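Local atomic coordinates of thermotoga maritima TmcAL (Thermotoga maritima, PDB entry 5Y0T), a protein that belongs to the HIGH nucleotidyl transferase family of the HUP clan and holds adenosine-5'-rp-alpha-thio-triphosphate in its pocket. Residues D267-I272 with L315-E320; F275-E280 with F307-R312. All coordinates share one frame; numbering follows the deposited sequence.

Interaction 1: D267-I272 with L315-E320; sequences DFFEKI and LFSVFE
Three side chains of 267-272, Phe268, Phe269 and Ile272, close on the last turn of the helix that runs through 315-318, with Ser317 in the middle of the contact. The two phenylalanines are neighbours in sequence but leave the helix on different first torsions. In Phe268 CG is anti to the backbone N (chi1 168°), which lets the ring edge reach the other segment; its rim, not its face, arrives there, Phe268 CZ lying 3.4 Å from Ser317 O in the ring plane. That carbonyl already accepts the N-H of Glu320, one of the bonds of the Schellman motif ending the helix, so the ring edge packs against the C-terminal cap itself. Glu320, with positive phi, extends its chain across Phe268 at about a right angle and brings OE2 within 3.8 Å of Phe268 CE1, near the ring plane. Phe269 has CG anti to the carbonyl carbon instead (chi1 -63°). Phe269 CD1 lies 3.6 Å from Ser317 OG, at the ring edge, while one face of the same ring receives CD2 of Phe268. Ser317 OG donates a hydrogen bond to Leu313 O of its own helix, and its contact with the Phe269 ring is packing. Ile272 splits its branches: CG2, anti to the backbone N, touches Phe316 CB at 3.6 Å, while CD1 at the end of the other branch reaches Glu320 CA at 3.8 Å. The Phe316 ring itself leads away from this contact. Phe261 of helix 254-261 and Phe283 of helix 279-289 also touch Ser317. Val318 packs on helix 254-261, Phe319 on helix 381-399, and both on Leu263 of the second subunit; the contact thus joins helix 266-270 and the residues just after it to the C-terminal end of helix 307-318.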
loop_
_atom_site.group_PDB
_atom_site.type_symbol
_atom_site.label_atom_id
_atom_site.label_comp_id
_atom_site.label_asym_id
_atom_site.label_seq_id
_atom_site.Cartn_x
_atom_site.Cartn_y
_atom_site.Cartn_z
ATOM N N ASP A 267 9.106 6.429 -10.894
ATOM C CA ASP A 267 9.674 7.485 -10.053
ATOM C C ASP A 267 9.767 7.046 -8.597
ATOM O O ASP A 267 10.742 7.348 -7.912
ATOM C CB ASP A 267 8.846 8.772 -10.141
ATOM C CG ASP A 267 8.958 9.446 -11.498
ATOM O OD1 ASP A 267 9.864 9.072 -12.276
ATOM O OD2 ASP A 267 8.146 10.354 -11.782
ATOM N N PHE A 268 8.746 6.335 -8.129
ATOM C CA PHE A 268 8.753 5.841 -6.767
ATOM C C PHE A 268 9.878 4.832 -6.568
ATOM O O PHE A 268 10.667 4.968 -5.635
ATOM C CB PHE A 268 7.390 5.226 -6.406
ATOM C CG PHE A 268 7.402 4.444 -5.139
ATOM C CD1 PHE A 268 7.163 5.069 -3.926
ATOM C CD2 PHE A 268 7.650 3.083 -5.151
ATOM C CE1 PHE A 268 7.174 4.351 -2.751
ATOM C CE2 PHE A 268 7.673 2.368 -3.969
ATOM C CZ PHE A 268 7.434 2.996 -2.776
ATOM N N PHE A 269 9.955 3.813 -7.421
ATOM C CA PHE A 269 10.951 2.750 -7.221
ATOM C C PHE A 269 12.389 3.267 -7.336
ATOM O O PHE A 269 13.288 2.761 -6.663
ATOM C CB PHE A 269 10.731 1.592 -8.207
ATOM C CG PHE A 269 9.407 0.886 -8.027
ATOM C CD1 PHE A 269 9.167 0.093 -6.909
ATOM C CD2 PHE A 269 8.404 1.016 -8.978
ATOM C CE1 PHE A 269 7.955 -0.552 -6.737
ATOM C CE2 PHE A 269 7.180 0.380 -8.811
ATOM C CZ PHE A 269 6.952 -0.406 -7.699
ATOM N N GLU A 270 12.604 4.285 -8.165
ATOM C CA GLU A 270 13.939 4.882 -8.309
ATOM C C GLU A 270 14.488 5.438 -6.983
ATOM O O GLU A 270 15.699 5.516 -6.788
ATOM C CB GLU A 270 13.923 5.986 -9.379
ATOM C CG GLU A 270 13.822 5.432 -10.785
ATOM C CD GLU A 270 13.422 6.466 -11.829
ATOM O OE1 GLU A 270 13.489 7.681 -11.541
ATOM O OE2 GLU A 270 13.034 6.051 -12.942
ATOM N N LYS A 271 13.602 5.803 -6.068
ATOM C CA LYS A 271 14.033 6.320 -4.771
ATOM C C LYS A 271 14.278 5.226 -3.735
ATOM O O LYS A 271 14.805 5.496 -2.648
ATOM C CB LYS A 271 13.000 7.293 -4.222
ATOM C CG LYS A 271 12.731 8.498 -5.111
ATOM C CD LYS A 271 11.531 9.267 -4.567
ATOM C CE LYS A 271 10.932 10.215 -5.597
ATOM N NZ LYS A 271 9.588 10.673 -5.129
ATOM N N ILE A 272 13.884 3.996 -4.050
ATOM C CA ILE A 272 13.973 2.911 -3.075
ATOM C C ILE A 272 15.363 2.265 -3.129
ATOM O O ILE A 272 15.930 2.078 -4.207
ATOM C CB ILE A 272 12.868 1.856 -3.315
ATOM C CG1 ILE A 272 11.478 2.490 -3.134
ATOM C CG2 ILE A 272 13.034 0.653 -2.384
ATOM C CD1 ILE A 272 11.205 3.045 -1.711
ATOM N N LEU A 315 10.160 -5.752 -0.162
ATOM C CA LEU A 315 10.000 -5.286 1.219
ATOM C C LEU A 315 10.454 -3.839 1.357
ATOM O O LEU A 315 9.779 -3.032 1.991
ATOM C CB LEU A 315 10.782 -6.169 2.200
ATOM C CG LEU A 315 10.293 -7.607 2.363
ATOM C CD1 LEU A 315 11.046 -8.285 3.513
ATOM C CD2 LEU A 315 8.804 -7.628 2.622
ATOM N N PHE A 316 11.583 -3.510 0.738
ATOM C CA PHE A 316 12.058 -2.124 0.737
ATOM C C PHE A 316 11.029 -1.192 0.109
ATOM O O PHE A 316 10.825 -0.064 0.575
ATOM C CB PHE A 316 13.378 -1.985 -0.013
ATOM C CG PHE A 316 14.539 -2.647 0.672
ATOM C CD1 PHE A 316 14.503 -2.899 2.034
ATOM C CD2 PHE A 316 15.671 -3.018 -0.054
ATOM C CE1 PHE A 316 15.584 -3.504 2.670
ATOM C CE2 PHE A 316 16.751 -3.632 0.570
ATOM C CZ PHE A 316 16.707 -3.875 1.934
ATOM N N SER A 317 10.372 -1.660 -0.946
ATOM C CA SER A 317 9.352 -0.841 -1.589
ATOM C C SER A 317 8.124 -0.630 -0.702
ATOM O O SER A 317 7.648 0.491 -0.532
ATOM C CB SER A 317 8.929 -1.465 -2.921
ATOM O OG SER A 317 10.038 -1.575 -3.787
ATOM N N VAL A 318 7.596 -1.706 -0.134
ATOM C CA VAL A 318 6.368 -1.571 0.641
ATOM C C VAL A 318 6.610 -0.764 1.924
ATOM O O VAL A 318 5.715 -0.067 2.401
ATOM C CB VAL A 318 5.764 -2.953 0.962
ATOM C CG1 VAL A 318 6.493 -3.619 2.132
ATOM C CG2 VAL A 318 4.291 -2.826 1.262
ATOM N N PHE A 319 7.824 -0.822 2.460
ATOM C CA PHE A 319 8.160 -0.093 3.680
ATOM C C PHE A 319 8.787 1.262 3.367
ATOM O O PHE A 319 9.192 1.990 4.277
ATOM C CB PHE A 319 9.093 -0.937 4.556
ATOM C CG PHE A 319 8.421 -2.147 5.152
ATOM C CD1 PHE A 319 7.124 -2.052 5.642
ATOM C CD2 PHE A 319 9.074 -3.375 5.206
ATOM C CE1 PHE A 319 6.473 -3.154 6.189
ATOM C CE2 PHE A 319 8.441 -4.492 5.748
ATOM C CZ PHE A 319 7.136 -4.383 6.244
ATOM N N GLU A 320 8.864 1.582 2.075
ATOM C CA GLU A 320 9.423 2.855 1.596
ATOM C C GLU A 320 10.808 3.097 2.163
ATOM O O GLU A 320 11.114 4.155 2.716
ATOM C CB GLU A 320 8.496 4.022 1.946
ATOM C CG GLU A 320 7.149 3.930 1.258
ATOM C CD GLU A 320 6.288 5.156 1.483
ATOM O OE1 GLU A 320 6.214 5.625 2.643
ATOM O OE2 GLU A 320 5.685 5.642 0.497
#

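Interaction 2: F275-E280 with F307-R312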
loop_
_atom_site.group_PDB
_atom_site.type_symbol
_atom_site.label_atom_id
_atom_site.label_comp_id
_atom_site.label_asym_id
_atom_site.label_seq_id
_atom_site.Cartn_x
_atom_site.Cartn_y
_atom_site.Cartn_z
ATOM N N PHE A 275 17.442 -0.374 -5.978
ATOM C CA PHE A 275 16.995 -0.344 -7.366
ATOM C C PHE A 275 18.082 0.176 -8.300
ATOM O O PHE A 275 18.630 1.255 -8.103
ATOM C CB PHE A 275 15.715 0.483 -7.512
ATOM C CG PHE A 275 14.480 -0.313 -7.245
ATOM C CD1 PHE A 275 13.843 -0.993 -8.275
ATOM C CD2 PHE A 275 13.986 -0.436 -5.960
ATOM C CE1 PHE A 275 12.724 -1.759 -8.024
ATOM C CE2 PHE A 275 12.870 -1.197 -5.702
ATOM C CZ PHE A 275 12.235 -1.860 -6.724
ATOM N N SER A 276 18.390 -0.638 -9.301
ATOM C CA SER A 276 19.323 -0.307 -10.365
ATOM C C SER A 276 19.139 -1.358 -11.447
ATOM O O SER A 276 18.241 -2.197 -11.344
ATOM C CB SER A 276 20.769 -0.292 -9.866
ATOM O OG SER A 276 21.192 -1.597 -9.514
ATOM N N GLU A 277 19.996 -1.315 -12.466
ATOM C CA GLU A 277 20.011 -2.311 -13.537
ATOM C C GLU A 277 18.650 -2.554 -14.173
ATOM O O GLU A 277 18.324 -3.691 -14.519
ATOM C CB GLU A 277 20.553 -3.642 -13.018
ATOM C CG GLU A 277 21.974 -3.594 -12.499
ATOM C CD GLU A 277 22.470 -4.965 -12.085
ATOM O OE1 GLU A 277 22.616 -5.842 -12.968
ATOM O OE2 GLU A 277 22.701 -5.169 -10.876
ATOM N N GLY A 278 17.864 -1.493 -14.328
ATOM C CA GLY A 278 16.557 -1.593 -14.952
ATOM C C GLY A 278 15.463 -2.234 -14.107
ATOM O O GLY A 278 14.398 -2.560 -14.628
ATOM N N LEU A 279 15.702 -2.403 -12.805
ATOM C CA LEU A 279 14.732 -3.072 -11.941
ATOM C C LEU A 279 13.472 -2.245 -11.705
ATOM O O LEU A 279 12.415 -2.805 -11.399
ATOM C CB LEU A 279 15.370 -3.432 -10.594
ATOM C CG LEU A 279 16.164 -4.739 -10.646
ATOM C CD1 LEU A 279 17.179 -4.831 -9.514
ATOM C CD2 LEU A 279 15.213 -5.927 -10.601
ATOM N N GLU A 280 13.577 -0.925 -11.827
ATOM C CA GLU A 280 12.410 -0.074 -11.619
ATOM C C GLU A 280 11.365 -0.417 -12.664
ATOM O O GLU A 280 10.190 -0.639 -12.331
ATOM C CB GLU A 280 12.767 1.415 -11.685
ATOM C CG GLU A 280 13.759 1.875 -10.624
ATOM C CD GLU A 280 15.205 1.799 -11.103
ATOM O OE1 GLU A 280 15.474 1.063 -12.074
ATOM O OE2 GLU A 280 16.070 2.477 -10.515
ATOM N N PHE A 307 16.108 -14.553 -6.520
ATOM C CA PHE A 307 14.800 -14.357 -5.908
ATOM C C PHE A 307 14.919 -13.545 -4.623
ATOM O O PHE A 307 14.073 -12.701 -4.338
ATOM C CB PHE A 307 14.119 -15.703 -5.633
ATOM C CG PHE A 307 13.486 -16.312 -6.850
ATOM C CD1 PHE A 307 12.390 -15.708 -7.449
ATOM C CD2 PHE A 307 13.991 -17.477 -7.408
ATOM C CE1 PHE A 307 11.807 -16.255 -8.586
ATOM C CE2 PHE A 307 13.415 -18.032 -8.548
ATOM C CZ PHE A 307 12.323 -17.423 -9.137
ATOM N N SER A 308 15.980 -13.785 -3.855
ATOM C CA SER A 308 16.162 -13.082 -2.592
ATOM C C SER A 308 16.372 -11.586 -2.796
ATOM O O SER A 308 15.905 -10.769 -2.002
ATOM C CB SER A 308 17.338 -13.670 -1.812
ATOM O OG SER A 308 16.943 -14.852 -1.149
ATOM N N ARG A 309 17.087 -11.232 -3.855
ATOM C CA ARG A 309 17.279 -9.824 -4.168
ATOM C C ARG A 309 15.933 -9.196 -4.534
ATOM O O ARG A 309 15.605 -8.117 -4.049
ATOM C CB ARG A 309 18.289 -9.639 -5.299
ATOM C CG ARG A 309 18.529 -8.187 -5.685
ATOM C CD ARG A 309 19.656 -8.083 -6.712
ATOM N NE ARG A 309 19.830 -6.727 -7.228
ATOM C CZ ARG A 309 20.623 -6.412 -8.250
ATOM N NH1 ARG A 309 21.324 -7.355 -8.873
ATOM N NH2 ARG A 309 20.715 -5.153 -8.651
ATOM N N ILE A 310 15.156 -9.875 -5.377
ATOM C CA ILE A 310 13.847 -9.333 -5.759
ATOM C C ILE A 310 12.900 -9.232 -4.559
ATOM O O ILE A 310 12.219 -8.219 -4.386
ATOM C CB ILE A 310 13.162 -10.171 -6.858
ATOM C CG1 ILE A 310 14.091 -10.363 -8.059
ATOM C CG2 ILE A 310 11.871 -9.491 -7.305
ATOM C CD1 ILE A 310 14.727 -9.076 -8.529
ATOM N N ARG A 311 12.850 -10.280 -3.735
ATOM C CA ARG A 311 12.007 -10.260 -2.537
ATOM C C ARG A 311 12.424 -9.156 -1.559
ATOM O O ARG A 311 11.565 -8.524 -0.947
ATOM C CB ARG A 311 12.030 -11.624 -1.822
ATOM C CG ARG A 311 11.302 -12.757 -2.570
ATOM C CD ARG A 311 11.272 -14.043 -1.727
ATOM N NE ARG A 311 12.611 -14.532 -1.400
ATOM C CZ ARG A 311 13.110 -15.703 -1.793
ATOM N NH1 ARG A 311 12.390 -16.539 -2.534
ATOM N NH2 ARG A 311 14.338 -16.042 -1.438
ATOM N N ARG A 312 13.728 -8.938 -1.392
ATOM C CA ARG A 312 14.201 -7.835 -0.544
ATOM C C ARG A 312 13.705 -6.504 -1.112
ATOM O O ARG A 312 13.216 -5.659 -0.370
ATOM C CB ARG A 312 15.735 -7.806 -0.427
ATOM C CG ARG A 312 16.331 -8.764 0.606
ATOM C CD ARG A 312 17.863 -8.562 0.791
ATOM N NE ARG A 312 18.630 -8.941 -0.382
ATOM C CZ ARG A 312 19.169 -10.137 -0.560
ATOM N NH1 ARG A 312 19.014 -11.074 0.367
ATOM N NH2 ARG A 312 19.855 -10.399 -1.660
#
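Arg309 and Glu277 form a salt bridge in which both terminal nitrogens of the guanidinium converge on one carboxylate oxygen. Arg309 NH2 donates to Glu277 OE2 over 3.0 Å at 158°, the straighter of the two bonds. Arg309 NH1 reaches the same Glu277 OE2 over 3.3 Å, more bent at 141°. The oxygen lies in the guanidinium plane, at its end, yet both donors come to it from above the carboxylate plane; the two flat groups are turned 47° apart. The grip is end-on but not the two-oxygen pairing of parallel planes. Arg309 achieves it with a fully extended chain: CG is anti to the backbone N and each later torsion up to NE is also anti, so the side chain spans from the helix to the turn. Glu277 belongs to a type I' turn from Ser276 to Leu279, closed by Leu279 N to Ser276 O, and with Gly278 it takes positive phi; Gly278 is also the N-cap of helix 279-289. Ser276 OG stands by the guanidinium edge, 3.7 Å from Arg309 NH2. Farther in, Leu279 packs obliquely against the arginine, Leu279 CD1 lying 3.7 Å from Arg309 NH2. Leu279 CD2 meets Ile310 CD1 at 3.8 Å. Val300 of helix 293-300 and Phe305 of the following loop touch both of these aliphatic residues, and Leu313 backs Leu279 from the next turn of helix 307-318. The contact is therefore graded, from an ion pair whose acid is exposed to buried methyls beneath. Two donors on a single oxygen probably draw negative charge toward OE2 and favour the ionised carboxylate, while the long arginine ties the turn that starts one helix to the first turn of another.

How the interactions relate
Both contacts use helix 307-318, interaction 2 near its start and interaction 1 at its end, and along the chain 275-280 with 307-312 nests inside the loop closed by 267-272 with 315-320. Interaction 1 is a buried, mainly aromatic and aliphatic contact; interaction 2 is partly buried, with a charged pair on its outer side. Their centres lie about 11 Å apart, and Phe275 fills the join: its CD2 is 3.3 Å from Phe269 O and its CE2 3.4 Å from Ser317 OG. Glu280 packs along Glu270 as well. Successive helices 266-270 and 279-289 are thus held against one shared helix, by apolar packing at one end and by charge plus methyl contact at the other.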